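Local coordinates for protein fatty acid synthase 1, isoform A (Drosophila melanogaster, PDB 6FN6) that probably carries out the dehydration and reduction steps of fatty acid elongation, as the modifying region (dehydratase, enoylreductase and ketoreductase) of a multifunctional synthase, at residues L63-A68 against T194-A199; G88-C93 against G102-P107; E189-T194 against L244-A249; R198-P203 against E240-K245. All coordinates share one frame; numbering follows the deposited sequence.

Contact 1 (L63-A68 against T194-A199)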
loop_
_atom_site.group_PDB
_atom_site.type_symbol
_atom_site.label_atom_id
_atom_site.label_comp_id
_atom_site.label_asym_id
_atom_site.label_seq_id
_atom_site.Cartn_x
_atom_site.Cartn_y
_atom_site.Cartn_z
ATOM N N LEU A 63 6.319 -4.501 -13.799
ATOM C CA LEU A 63 7.273 -3.666 -14.509
ATOM C C LEU A 63 6.867 -2.205 -14.410
ATOM O O LEU A 63 5.727 -1.848 -14.701
ATOM C CB LEU A 63 7.375 -4.091 -15.974
ATOM C CG LEU A 63 8.152 -5.382 -16.235
ATOM C CD1 LEU A 63 7.844 -5.926 -17.613
ATOM C CD2 LEU A 63 9.645 -5.131 -16.094
ATOM N N VAL A 64 7.808 -1.366 -13.991
ATOM C CA VAL A 64 7.579 0.070 -13.920
ATOM C C VAL A 64 8.677 0.788 -14.689
ATOM O O VAL A 64 9.863 0.586 -14.435
ATOM C CB VAL A 64 7.522 0.567 -12.463
ATOM C CG1 VAL A 64 7.239 2.065 -12.424
ATOM C CG2 VAL A 64 6.473 -0.195 -11.673
ATOM N N PHE A 65 8.273 1.633 -15.628
ATOM C CA PHE A 65 9.216 2.444 -16.376
ATOM C C PHE A 65 9.162 3.868 -15.826
ATOM O O PHE A 65 8.298 4.665 -16.192
ATOM C CB PHE A 65 8.888 2.378 -17.867
ATOM C CG PHE A 65 8.790 0.968 -18.388
ATOM C CD1 PHE A 65 9.927 0.264 -18.749
ATOM C CD2 PHE A 65 7.562 0.336 -18.490
ATOM C CE1 PHE A 65 9.839 -1.038 -19.211
ATOM C CE2 PHE A 65 7.470 -0.964 -18.956
ATOM C CZ PHE A 65 8.610 -1.650 -19.316
ATOM N N HIS A 66 10.091 4.165 -14.923
ATOM C CA HIS A 66 10.032 5.378 -14.112
ATOM C C HIS A 66 10.335 6.653 -14.892
ATOM O O HIS A 66 9.796 7.714 -14.577
ATOM C CB HIS A 66 10.986 5.251 -12.927
ATOM C CG HIS A 66 10.649 4.113 -12.015
ATOM N ND1 HIS A 66 9.819 4.255 -10.924
ATOM C CD2 HIS A 66 11.021 2.810 -12.039
ATOM C CE1 HIS A 66 9.697 3.090 -10.311
ATOM N NE2 HIS A 66 10.416 2.198 -10.969
ATOM N N ARG A 67 11.207 6.559 -15.891
ATOM C CA ARG A 67 11.543 7.721 -16.704
ATOM C C ARG A 67 12.071 7.277 -18.062
ATOM O O ARG A 67 12.509 6.139 -18.228
ATOM C CB ARG A 67 12.579 8.602 -16.003
ATOM C CG ARG A 67 13.901 7.916 -15.686
ATOM C CD ARG A 67 14.934 8.932 -15.218
ATOM N NE ARG A 67 16.288 8.388 -15.161
ATOM C CZ ARG A 67 17.059 8.175 -16.223
ATOM N NH1 ARG A 67 16.617 8.456 -17.442
ATOM N NH2 ARG A 67 18.278 7.681 -16.068
ATOM N N ALA A 68 12.040 8.187 -19.029
ATOM C CA ALA A 68 12.536 7.894 -20.365
ATOM C C ALA A 68 14.047 8.065 -20.426
ATOM O O ALA A 68 14.616 8.892 -19.713
ATOM C CB ALA A 68 11.860 8.791 -21.391
ATOM N N THR A 194 4.036 3.083 -19.069
ATOM C CA THR A 194 4.288 3.395 -17.664
ATOM C C THR A 194 4.474 2.118 -16.862
ATOM O O THR A 194 5.425 1.986 -16.090
ATOM C CB THR A 194 3.136 4.211 -17.049
ATOM O OG1 THR A 194 3.004 5.455 -17.743
ATOM C CG2 THR A 194 3.381 4.481 -15.566
ATOM N N ARG A 195 3.560 1.174 -17.057
ATOM C CA ARG A 195 3.586 -0.074 -16.311
ATOM C C ARG A 195 3.195 -1.256 -17.181
ATOM O O ARG A 195 2.494 -1.103 -18.181
ATOM C CB ARG A 195 2.642 0.005 -15.107
ATOM C CG ARG A 195 3.270 0.594 -13.858
ATOM C CD ARG A 195 2.258 0.709 -12.729
ATOM N NE ARG A 195 1.426 1.907 -12.857
ATOM C CZ ARG A 195 0.097 1.912 -12.939
ATOM N NH1 ARG A 195 -0.600 0.780 -12.912
ATOM N NH2 ARG A 195 -0.546 3.066 -13.049
ATOM N N ILE A 196 3.672 -2.431 -16.791
ATOM C CA ILE A 196 3.209 -3.690 -17.358
ATOM C C ILE A 196 3.092 -4.667 -16.196
ATOM O O ILE A 196 4.077 -4.949 -15.513
ATOM C CB ILE A 196 4.147 -4.227 -18.453
ATOM C CG1 ILE A 196 4.352 -3.172 -19.541
ATOM C CG2 ILE A 196 3.562 -5.499 -19.058
ATOM C CD1 ILE A 196 5.316 -3.583 -20.641
ATOM N N GLU A 197 1.883 -5.164 -15.963
ATOM C CA GLU A 197 1.621 -6.039 -14.830
ATOM C C GLU A 197 2.343 -7.371 -14.989
ATOM O O GLU A 197 2.989 -7.850 -14.056
ATOM C CB GLU A 197 0.116 -6.268 -14.667
ATOM C CG GLU A 197 -0.252 -7.164 -13.489
ATOM C CD GLU A 197 -0.774 -8.522 -13.920
ATOM O OE1 GLU A 197 -1.694 -8.564 -14.765
ATOM O OE2 GLU A 197 -0.265 -9.545 -13.415
ATOM N N ARG A 198 2.236 -7.968 -16.172
ATOM C CA ARG A 198 2.850 -9.268 -16.412
ATOM C C ARG A 198 3.318 -9.416 -17.855
ATOM O O ARG A 198 2.617 -9.037 -18.794
ATOM C CB ARG A 198 1.863 -10.383 -16.061
ATOM C CG ARG A 198 2.493 -11.751 -15.877
ATOM C CD ARG A 198 1.428 -12.808 -15.627
ATOM N NE ARG A 198 1.950 -13.960 -14.891
ATOM C CZ ARG A 198 2.000 -14.045 -13.564
ATOM N NH1 ARG A 198 1.562 -13.044 -12.807
ATOM N NH2 ARG A 198 2.492 -15.135 -12.988
ATOM N N ALA A 199 4.512 -9.975 -18.019
ATOM C CA ALA A 199 5.068 -10.241 -19.336
ATOM C C ALA A 199 5.634 -11.653 -19.385
ATOM O O ALA A 199 6.693 -11.924 -18.823
ATOM C CB ALA A 199 6.143 -9.222 -19.677
#
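Phe65 presents an edge of its ring to the tip of Ile196, with CE2 3.8 Å from Ile196 CD1. CD1 of the isoleucine lies near the ring plane and CG1 within it, which makes this a packing of rim against aliphatic chain. CG of Phe65 is set anti to the carbonyl carbon (chi1 -53°), which starts the side chain off on that course, and the two side chains run obliquely to each other. Two residues before Ile196 on the partner strand, Thr194 O lies 3.6 Å from Phe65 CD2. Leu63 and Ile196 lie side by side and point the same way, their CB atoms 4.1 Å apart, and Leu63 CD1 reaches on to Ala199 CB at 4.2 Å. Here an edge of the probable N-terminal hotdog sheet pairs antiparallel with a strand of the C-terminal one, the join that makes a double hotdog of the dehydratase domain. Met38 of helix 34-48 packs on Leu63, Phe65 and Ala199. An alanine in place of Phe65 would probably leave Ile196 CD1 without its aromatic neighbour and open a gap beside Met38. Over the opposite face of the sheet, Val64 CG2 (anti to its carbonyl carbon) meets Arg195 CG at 4.0 Å. The backbone ladder comprises Leu63 N to Ile196 O, Ile196 N to Leu63 O and a nearly straight bond from Phe65 N to Thr194 O (2.9 Å, 175° at the hydrogen).

Contact 2 (G88-C93 against G102-P107)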
loop_
_atom_site.group_PDB
_atom_site.type_symbol
_atom_site.label_atom_id
_atom_site.label_comp_id
_atom_site.label_asym_id
_atom_site.label_seq_id
_atom_site.Cartn_x
_atom_site.Cartn_y
_atom_site.Cartn_z
ATOM N N GLY A 88 13.465 -11.762 -6.019
ATOM C CA GLY A 88 13.554 -11.722 -7.468
ATOM C C GLY A 88 13.351 -10.334 -8.049
ATOM O O GLY A 88 13.328 -10.158 -9.267
ATOM N N ALA A 89 13.197 -9.343 -7.178
ATOM C CA ALA A 89 13.057 -7.961 -7.612
ATOM C C ALA A 89 14.350 -7.502 -8.272
ATOM O O ALA A 89 15.442 -7.837 -7.808
ATOM C CB ALA A 89 12.707 -7.060 -6.438
ATOM N N PHE A 90 14.225 -6.742 -9.357
ATOM C CA PHE A 90 15.392 -6.211 -10.048
ATOM C C PHE A 90 15.243 -4.714 -10.282
ATOM O O PHE A 90 14.156 -4.158 -10.143
ATOM C CB PHE A 90 15.612 -6.942 -11.377
ATOM C CG PHE A 90 14.637 -6.558 -12.456
ATOM C CD1 PHE A 90 14.918 -5.516 -13.325
ATOM C CD2 PHE A 90 13.444 -7.243 -12.604
ATOM C CE1 PHE A 90 14.024 -5.164 -14.314
ATOM C CE2 PHE A 90 12.547 -6.895 -13.591
ATOM C CZ PHE A 90 12.837 -5.855 -14.447
ATOM N N GLU A 91 16.349 -4.070 -10.633
ATOM C CA GLU A 91 16.357 -2.642 -10.933
ATOM C C GLU A 91 17.374 -2.310 -12.015
ATOM O O GLU A 91 18.445 -2.914 -12.077
ATOM C CB GLU A 91 16.655 -1.826 -9.676
ATOM C CG GLU A 91 15.414 -1.349 -8.955
ATOM C CD GLU A 91 15.729 -0.409 -7.812
ATOM O OE1 GLU A 91 14.813 -0.127 -7.009
ATOM O OE2 GLU A 91 16.886 0.059 -7.724
ATOM N N ILE A 92 17.025 -1.356 -12.872
ATOM C CA ILE A 92 17.948 -0.868 -13.888
ATOM C C ILE A 92 18.186 0.626 -13.680
ATOM O O ILE A 92 17.247 1.421 -13.646
ATOM C CB ILE A 92 17.429 -1.167 -15.309
ATOM C CG1 ILE A 92 17.291 -2.678 -15.507
ATOM C CG2 ILE A 92 18.372 -0.590 -16.361
ATOM C CD1 ILE A 92 16.532 -3.076 -16.751
ATOM N N CYS A 93 19.456 0.987 -13.519
ATOM C CA CYS A 93 19.879 2.376 -13.371
ATOM C C CYS A 93 20.705 2.791 -14.585
ATOM O O CYS A 93 21.373 1.956 -15.195
ATOM C CB CYS A 93 20.676 2.569 -12.080
ATOM S SG CYS A 93 19.713 2.280 -10.576
ATOM N N GLY A 102 11.066 -3.963 -11.327
ATOM C CA GLY A 102 10.104 -5.034 -11.495
ATOM C C GLY A 102 10.563 -6.332 -10.863
ATOM O O GLY A 102 11.517 -6.355 -10.084
ATOM N N LYS A 103 9.886 -7.419 -11.214
ATOM C CA LYS A 103 10.202 -8.735 -10.674
ATOM C C LYS A 103 10.392 -9.722 -11.818
ATOM O O LYS A 103 9.708 -9.634 -12.837
ATOM C CB LYS A 103 9.088 -9.206 -9.733
ATOM C CG LYS A 103 9.230 -10.638 -9.240
ATOM C CD LYS A 103 8.068 -11.024 -8.337
ATOM C CE LYS A 103 8.104 -12.503 -7.983
ATOM N NZ LYS A 103 6.991 -12.886 -7.073
ATOM N N ILE A 104 11.326 -10.654 -11.655
ATOM C CA ILE A 104 11.600 -11.647 -12.688
ATOM C C ILE A 104 11.901 -13.003 -12.060
ATOM O O ILE A 104 12.703 -13.106 -11.133
ATOM C CB ILE A 104 12.761 -11.194 -13.599
ATOM C CG1 ILE A 104 12.897 -12.146 -14.792
ATOM C CG2 ILE A 104 14.073 -11.122 -12.814
ATOM C CD1 ILE A 104 13.804 -11.629 -15.886
ATOM N N THR A 105 11.249 -14.043 -12.571
ATOM C CA THR A 105 11.450 -15.397 -12.068
ATOM C C THR A 105 11.378 -16.422 -13.195
ATOM O O THR A 105 10.649 -16.235 -14.171
ATOM C CB THR A 105 10.405 -15.766 -10.997
ATOM O OG1 THR A 105 9.088 -15.642 -11.546
ATOM C CG2 THR A 105 10.532 -14.863 -9.780
ATOM N N ILE A 106 12.140 -17.503 -13.053
ATOM C CA ILE A 106 12.088 -18.613 -13.997
ATOM C C ILE A 106 10.997 -19.579 -13.542
ATOM O O ILE A 106 11.127 -20.205 -12.489
ATOM C CB ILE A 106 13.454 -19.318 -14.115
ATOM C CG1 ILE A 106 14.478 -18.370 -14.740
ATOM C CG2 ILE A 106 13.334 -20.591 -14.950
ATOM C CD1 ILE A 106 15.907 -18.867 -14.684
ATOM N N PRO A 107 9.914 -19.705 -14.332
ATOM C CA PRO A 107 8.762 -20.504 -13.896
ATOM C C PRO A 107 8.994 -22.013 -13.913
ATOM O O PRO A 107 9.888 -22.505 -14.604
ATOM C CB PRO A 107 7.679 -20.125 -14.907
ATOM C CG PRO A 107 8.433 -19.797 -16.143
ATOM C CD PRO A 107 9.705 -19.143 -15.682
#
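The ring of Phe90 lies against the backbone of Gly102 on the neighbouring strand. Gly102 N stands over one ring face, displaced toward the rim, while CE2 of Phe90 comes to 3.4 Å from Gly102 C. This follows from a CG lodged between the backbone N and the carbonyl carbon (chi1 74°), which starts the ring back over the paired strand. A CB on Gly102 would point to the face of the sheet that carries the ring and come up against Phe90 CE2, so the close approach probably depends on glycine. Ile104 CG2 approaches the ring obliquely, 3.9 Å from Phe90 CD2. An alanine in place of Phe90 would probably open a gap against the Gly102 backbone and leave Ile104 CG2 without its ring partner. On the other face Ala89 sits opposite Lys103, whose chain runs out extended. Between the strands, Phe90 N bonds to Gly102 O (2.8 Å), answered by a weak bond from Gly102 N to Phe90 O, and Ile104 N reaches Gly88 O at 3.2 Å. Glu91, which follows Phe90, hydrogen-bonds through OE1 to Thr87 of the second subunit. Strands 89-93 and 98-105 form a beta hairpin of the probable N-terminal hotdog fold, in which Phe90 touches Ala41 and Ile104 touches Phe45 of the long helix 34-48.

Contact 3 (E189-T194 against L244-A249)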
loop_
_atom_site.group_PDB
_atom_site.type_symbol
_atom_site.label_atom_id
_atom_site.label_comp_id
_atom_site.label_asym_id
_atom_site.label_seq_id
_atom_site.Cartn_x
_atom_site.Cartn_y
_atom_site.Cartn_z
ATOM N N GLU A 189 -2.870 11.071 -29.396
ATOM C CA GLU A 189 -1.783 11.815 -28.775
ATOM C C GLU A 189 -0.626 10.878 -28.448
ATOM O O GLU A 189 -0.730 9.665 -28.632
ATOM C CB GLU A 189 -2.277 12.514 -27.509
ATOM C CG GLU A 189 -3.265 13.647 -27.753
ATOM C CD GLU A 189 -2.680 14.776 -28.577
ATOM O OE1 GLU A 189 -3.464 15.508 -29.218
ATOM O OE2 GLU A 189 -1.440 14.938 -28.576
ATOM N N LEU A 190 0.474 11.442 -27.964
ATOM C CA LEU A 190 1.668 10.656 -27.680
ATOM C C LEU A 190 1.551 9.953 -26.329
ATOM O O LEU A 190 1.422 10.599 -25.290
ATOM C CB LEU A 190 2.916 11.543 -27.714
ATOM C CG LEU A 190 4.259 10.837 -27.516
ATOM C CD1 LEU A 190 4.513 9.826 -28.622
ATOM C CD2 LEU A 190 5.392 11.849 -27.450
ATOM N N TYR A 191 1.591 8.623 -26.363
ATOM C CA TYR A 191 1.575 7.799 -25.158
ATOM C C TYR A 191 2.888 7.042 -25.009
ATOM O O TYR A 191 3.417 6.512 -25.988
ATOM C CB TYR A 191 0.428 6.788 -25.202
ATOM C CG TYR A 191 -0.937 7.336 -24.860
ATOM C CD1 TYR A 191 -1.321 7.519 -23.538
ATOM C CD2 TYR A 191 -1.851 7.650 -25.857
ATOM C CE1 TYR A 191 -2.572 8.008 -23.218
ATOM C CE2 TYR A 191 -3.105 8.140 -25.548
ATOM C CZ TYR A 191 -3.462 8.316 -24.225
ATOM O OH TYR A 191 -4.709 8.806 -23.910
ATOM N N LEU A 192 3.401 6.984 -23.785
ATOM C CA LEU A 192 4.590 6.192 -23.483
ATOM C C LEU A 192 4.280 5.193 -22.368
ATOM O O LEU A 192 3.540 5.513 -21.437
ATOM C CB LEU A 192 5.758 7.094 -23.082
ATOM C CG LEU A 192 6.365 7.967 -24.181
ATOM C CD1 LEU A 192 7.363 8.942 -23.591
ATOM C CD2 LEU A 192 7.041 7.101 -25.234
ATOM N N PRO A 193 4.827 3.969 -22.468
ATOM C CA PRO A 193 4.545 2.954 -21.444
ATOM C C PRO A 193 4.896 3.403 -20.031
ATOM O O PRO A 193 5.940 4.019 -19.831
ATOM C CB PRO A 193 5.432 1.778 -21.861
ATOM C CG PRO A 193 5.643 1.954 -23.315
ATOM C CD PRO A 193 5.692 3.437 -23.538
ATOM N N THR A 194 4.036 3.083 -19.069
ATOM C CA THR A 194 4.288 3.395 -17.664
ATOM C C THR A 194 4.474 2.118 -16.862
ATOM O O THR A 194 5.425 1.986 -16.090
ATOM C CB THR A 194 3.136 4.211 -17.049
ATOM O OG1 THR A 194 3.004 5.455 -17.743
ATOM C CG2 THR A 194 3.381 4.481 -15.566
ATOM N N LEU A 244 -1.136 -3.569 -19.514
ATOM C CA LEU A 244 -0.317 -2.462 -19.996
ATOM C C LEU A 244 -0.931 -1.117 -19.607
ATOM O O LEU A 244 -2.133 -0.906 -19.758
ATOM C CB LEU A 244 -0.136 -2.550 -21.514
ATOM C CG LEU A 244 0.615 -1.394 -22.179
ATOM C CD1 LEU A 244 2.010 -1.231 -21.586
ATOM C CD2 LEU A 244 0.704 -1.614 -23.679
ATOM N N LYS A 245 -0.101 -0.228 -19.068
ATOM C CA LYS A 245 -0.522 1.129 -18.732
ATOM C C LYS A 245 0.378 2.150 -19.424
ATOM O O LYS A 245 1.598 2.120 -19.269
ATOM C CB LYS A 245 -0.491 1.364 -17.219
ATOM C CG LYS A 245 -1.401 0.458 -16.400
ATOM C CD LYS A 245 -2.835 0.966 -16.364
ATOM C CE LYS A 245 -3.633 0.284 -15.258
ATOM N NZ LYS A 245 -3.736 -1.186 -15.460
ATOM N N ALA A 246 -0.225 3.046 -20.198
ATOM C CA ALA A 246 0.524 4.105 -20.863
ATOM C C ALA A 246 0.041 5.474 -20.404
ATOM O O ALA A 246 -1.161 5.710 -20.279
ATOM C CB ALA A 246 0.402 3.979 -22.376
ATOM N N ASN A 247 0.987 6.371 -20.146
ATOM C CA ASN A 247 0.659 7.735 -19.754
ATOM C C ASN A 247 1.005 8.717 -20.857
ATOM O O ASN A 247 1.968 8.529 -21.600
ATOM C CB ASN A 247 1.385 8.123 -18.467
ATOM C CG ASN A 247 0.644 7.675 -17.231
ATOM O OD1 ASN A 247 0.599 6.487 -16.915
ATOM N ND2 ASN A 247 0.048 8.629 -16.525
ATOM N N LEU A 248 0.204 9.769 -20.948
ATOM C CA LEU A 248 0.414 10.822 -21.926
ATOM C C LEU A 248 1.725 11.538 -21.625
ATOM O O LEU A 248 1.984 11.917 -20.483
ATOM C CB LEU A 248 -0.758 11.798 -21.904
ATOM C CG LEU A 248 -1.250 12.364 -23.233
ATOM C CD1 LEU A 248 -1.606 11.252 -24.197
ATOM C CD2 LEU A 248 -2.459 13.236 -22.994
ATOM N N ALA A 249 2.548 11.728 -22.651
ATOM C CA ALA A 249 3.864 12.335 -22.474
ATOM C C ALA A 249 3.901 13.788 -22.939
ATOM O O ALA A 249 3.056 14.225 -23.719
ATOM C CB ALA A 249 4.916 11.527 -23.219
#
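Leu192 and Asn247 form an antiparallel hydrogen-bonded pair at the middle of this strand pairing. Leu192 N gives a nearly straight bond to Asn247 O (3.0 Å, 177°), Asn247 N returns one to Leu192 O, and Ala249 N to Leu190 O and Thr194 N to Lys245 O carry the ladder on at its two ends. Thr194 and Arg195 both face Lys245, a classic beta bulge. One side-chain bond joins the strands: Thr194 OG1 donates to Asn247 OD1 at 2.7 Å, approaching from the flank of the amide carbonyl with a C=O...donor angle of 105°. Apolar contacts add to these. Leu248 CD1 sits over the centre of the Tyr191 ring, 3.5 Å from the centroid, as a CH-pi contact, and the same ring also has a cation-pi contact with Lys185. Tyr191 CB touches Ala246 CB, while Leu192 CD1 packs on Ala249 CB at 3.6 Å. The Leu192 and Pro193 side chains come within about 6 Å of those of His24 and Asp175 respectively, the predicted catalytic pair of the dehydratase. No charged pair bridges the two strands, and cohesion rests on backbone hydrogen bonds, one neutral hydroxyl-amide bond and dispersion, so that it probably depends little on ionisation.

Contact 4 (R198-P203 against E240-K245)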
loop_
_atom_site.group_PDB
_atom_site.type_symbol
_atom_site.label_atom_id
_atom_site.label_comp_id
_atom_site.label_asym_id
_atom_site.label_seq_id
_atom_site.Cartn_x
_atom_site.Cartn_y
_atom_site.Cartn_z
ATOM N N ARG A 198 2.236 -7.968 -16.172
ATOM C CA ARG A 198 2.850 -9.268 -16.412
ATOM C C ARG A 198 3.318 -9.416 -17.855
ATOM O O ARG A 198 2.617 -9.037 -18.794
ATOM C CB ARG A 198 1.863 -10.383 -16.061
ATOM C CG ARG A 198 2.493 -11.751 -15.877
ATOM C CD ARG A 198 1.428 -12.808 -15.627
ATOM N NE ARG A 198 1.950 -13.960 -14.891
ATOM C CZ ARG A 198 2.000 -14.045 -13.564
ATOM N NH1 ARG A 198 1.562 -13.044 -12.807
ATOM N NH2 ARG A 198 2.492 -15.135 -12.988
ATOM N N ALA A 199 4.512 -9.975 -18.019
ATOM C CA ALA A 199 5.068 -10.241 -19.336
ATOM C C ALA A 199 5.634 -11.653 -19.385
ATOM O O ALA A 199 6.693 -11.924 -18.823
ATOM C CB ALA A 199 6.143 -9.222 -19.677
ATOM N N VAL A 200 4.921 -12.550 -20.059
ATOM C CA VAL A 200 5.353 -13.936 -20.185
ATOM C C VAL A 200 6.116 -14.121 -21.489
ATOM O O VAL A 200 5.599 -13.830 -22.567
ATOM C CB VAL A 200 4.160 -14.903 -20.110
ATOM C CG1 VAL A 200 4.643 -16.344 -20.093
ATOM C CG2 VAL A 200 3.309 -14.607 -18.889
ATOM N N ILE A 201 7.352 -14.600 -21.384
ATOM C CA ILE A 201 8.192 -14.824 -22.552
ATOM C C ILE A 201 8.514 -16.311 -22.667
ATOM O O ILE A 201 9.069 -16.914 -21.745
ATOM C CB ILE A 201 9.475 -13.978 -22.486
ATOM C CG1 ILE A 201 9.121 -12.502 -22.272
ATOM C CG2 ILE A 201 10.290 -14.151 -23.767
ATOM C CD1 ILE A 201 10.314 -11.608 -22.020
ATOM N N ASN A 202 8.162 -16.889 -23.812
ATOM C CA ASN A 202 8.345 -18.314 -24.069
ATOM C C ASN A 202 9.175 -18.512 -25.338
ATOM O O ASN A 202 8.618 -18.656 -26.427
ATOM C CB ASN A 202 6.987 -19.002 -24.211
ATOM C CG ASN A 202 7.093 -20.510 -24.231
ATOM O OD1 ASN A 202 8.151 -21.072 -24.520
ATOM N ND2 ASN A 202 5.986 -21.179 -23.934
ATOM N N PRO A 203 10.511 -18.525 -25.204
ATOM C CA PRO A 203 11.380 -18.592 -26.386
ATOM C C PRO A 203 11.211 -19.870 -27.205
ATOM O O PRO A 203 11.205 -19.813 -28.434
ATOM C CB PRO A 203 12.794 -18.530 -25.793
ATOM C CG PRO A 203 12.625 -18.076 -24.384
ATOM C CD PRO A 203 11.283 -18.535 -23.952
ATOM N N GLU A 240 3.550 -12.672 -24.192
ATOM C CA GLU A 240 2.215 -12.368 -23.689
ATOM C C GLU A 240 2.290 -11.224 -22.677
ATOM O O GLU A 240 2.948 -11.344 -21.645
ATOM C CB GLU A 240 1.591 -13.611 -23.054
ATOM C CG GLU A 240 0.112 -13.484 -22.761
ATOM C CD GLU A 240 -0.443 -14.693 -22.031
ATOM O OE1 GLU A 240 -0.640 -15.742 -22.679
ATOM O OE2 GLU A 240 -0.686 -14.592 -20.811
ATOM N N LEU A 241 1.614 -10.121 -22.980
ATOM C CA LEU A 241 1.690 -8.921 -22.149
ATOM C C LEU A 241 0.338 -8.579 -21.527
ATOM O O LEU A 241 -0.642 -8.356 -22.235
ATOM C CB LEU A 241 2.203 -7.738 -22.976
ATOM C CG LEU A 241 3.560 -7.957 -23.653
ATOM C CD1 LEU A 241 3.909 -6.789 -24.560
ATOM C CD2 LEU A 241 4.663 -8.178 -22.620
ATOM N N ARG A 242 0.292 -8.551 -20.197
ATOM C CA ARG A 242 -0.943 -8.267 -19.471
ATOM C C ARG A 242 -0.860 -6.933 -18.730
ATOM O O ARG A 242 0.207 -6.546 -18.254
ATOM C CB ARG A 242 -1.244 -9.387 -18.470
ATOM C CG ARG A 242 -1.103 -10.793 -19.033
ATOM C CD ARG A 242 -1.514 -11.833 -18.007
ATOM N NE ARG A 242 -0.999 -13.162 -18.325
ATOM C CZ ARG A 242 -1.175 -14.237 -17.562
ATOM N NH1 ARG A 242 -1.856 -14.144 -16.428
ATOM N NH2 ARG A 242 -0.666 -15.405 -17.931
ATOM N N GLY A 243 -1.988 -6.235 -18.639
ATOM C CA GLY A 243 -2.087 -5.033 -17.830
ATOM C C GLY A 243 -1.165 -3.894 -18.228
ATOM O O GLY A 243 -0.492 -3.310 -17.381
ATOM N N LEU A 244 -1.136 -3.569 -19.514
ATOM C CA LEU A 244 -0.317 -2.462 -19.996
ATOM C C LEU A 244 -0.931 -1.117 -19.607
ATOM O O LEU A 244 -2.133 -0.906 -19.758
ATOM C CB LEU A 244 -0.136 -2.550 -21.514
ATOM C CG LEU A 244 0.615 -1.394 -22.179
ATOM C CD1 LEU A 244 2.010 -1.231 -21.586
ATOM C CD2 LEU A 244 0.704 -1.614 -23.679
ATOM N N LYS A 245 -0.101 -0.228 -19.068
ATOM C CA LYS A 245 -0.522 1.129 -18.732
ATOM C C LYS A 245 0.378 2.150 -19.424
ATOM O O LYS A 245 1.598 2.120 -19.269
ATOM C CB LYS A 245 -0.491 1.364 -17.219
ATOM C CG LYS A 245 -1.401 0.458 -16.400
ATOM C CD LYS A 245 -2.835 0.966 -16.364
ATOM C CE LYS A 245 -3.633 0.284 -15.258
ATOM N NZ LYS A 245 -3.736 -1.186 -15.460
#
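Two antiparallel neighbours in the probable C-terminal hotdog sheet, strands 198-201 and 240-242, bring Arg198 and Arg242 alongside each other on one face. Arg198 CD lies 3.5 Å from Arg242 CZ, over the centre of that guanidinium, and the two planes are turned 31° apart. Arg198 runs extended from a CG anti to the backbone N (chi1 -163°), pointing the same way as its neighbour. Arg198 NE and Arg242 NH1 are 4.1 Å apart, a like-charge approach probably eased by acids: Arg242 NE makes a salt bridge to Glu240 OE2 (2.9 Å), and Arg198 pairs with Glu61 and Glu113. Glu240 has a second basic partner, Lys235. Beside this cluster the Val200 side chain runs obliquely to that of Arg242, its CG2 nearest NH2. Glu197 and Arg198 both face Arg242, forming a classic beta bulge where the strand turns a corner, before the ladder resumes with Arg242 N to Arg198 O (2.8 Å, 179°) and reciprocal bonds between Val200 and Glu240. The opposite face carries Ala199, whose CB meets Leu241 CD2 at 3.5 Å, and Met177 and Leu178 of helix 170-183 pack on Leu241.

Overall arrangement
Strand 191-201 ties three contacts together: contact 1 uses one edge of it, contacts 3 and 4 the other, where strand 239-248 runs along it. Contacts 3 and 4 are centred about 17 Å apart, and contact 1 lies about 10 and 11 Å from them, centre to centre. Contact 2 is reached through strand 58-65: Leu63 CD2 of contact 1 packs on Phe90 CZ at 3.7 Å. Between contacts 1 and 3, Arg195 O probably accepts a hydrogen bond from Lys245 N (2.9 Å). Contact 1 also nears the predicted catalytic pair, its Ile196 side chain about 9 Å from that of Asp175 and Phe65 about 10 Å from His24; contact 2 lies away, beside the second subunit.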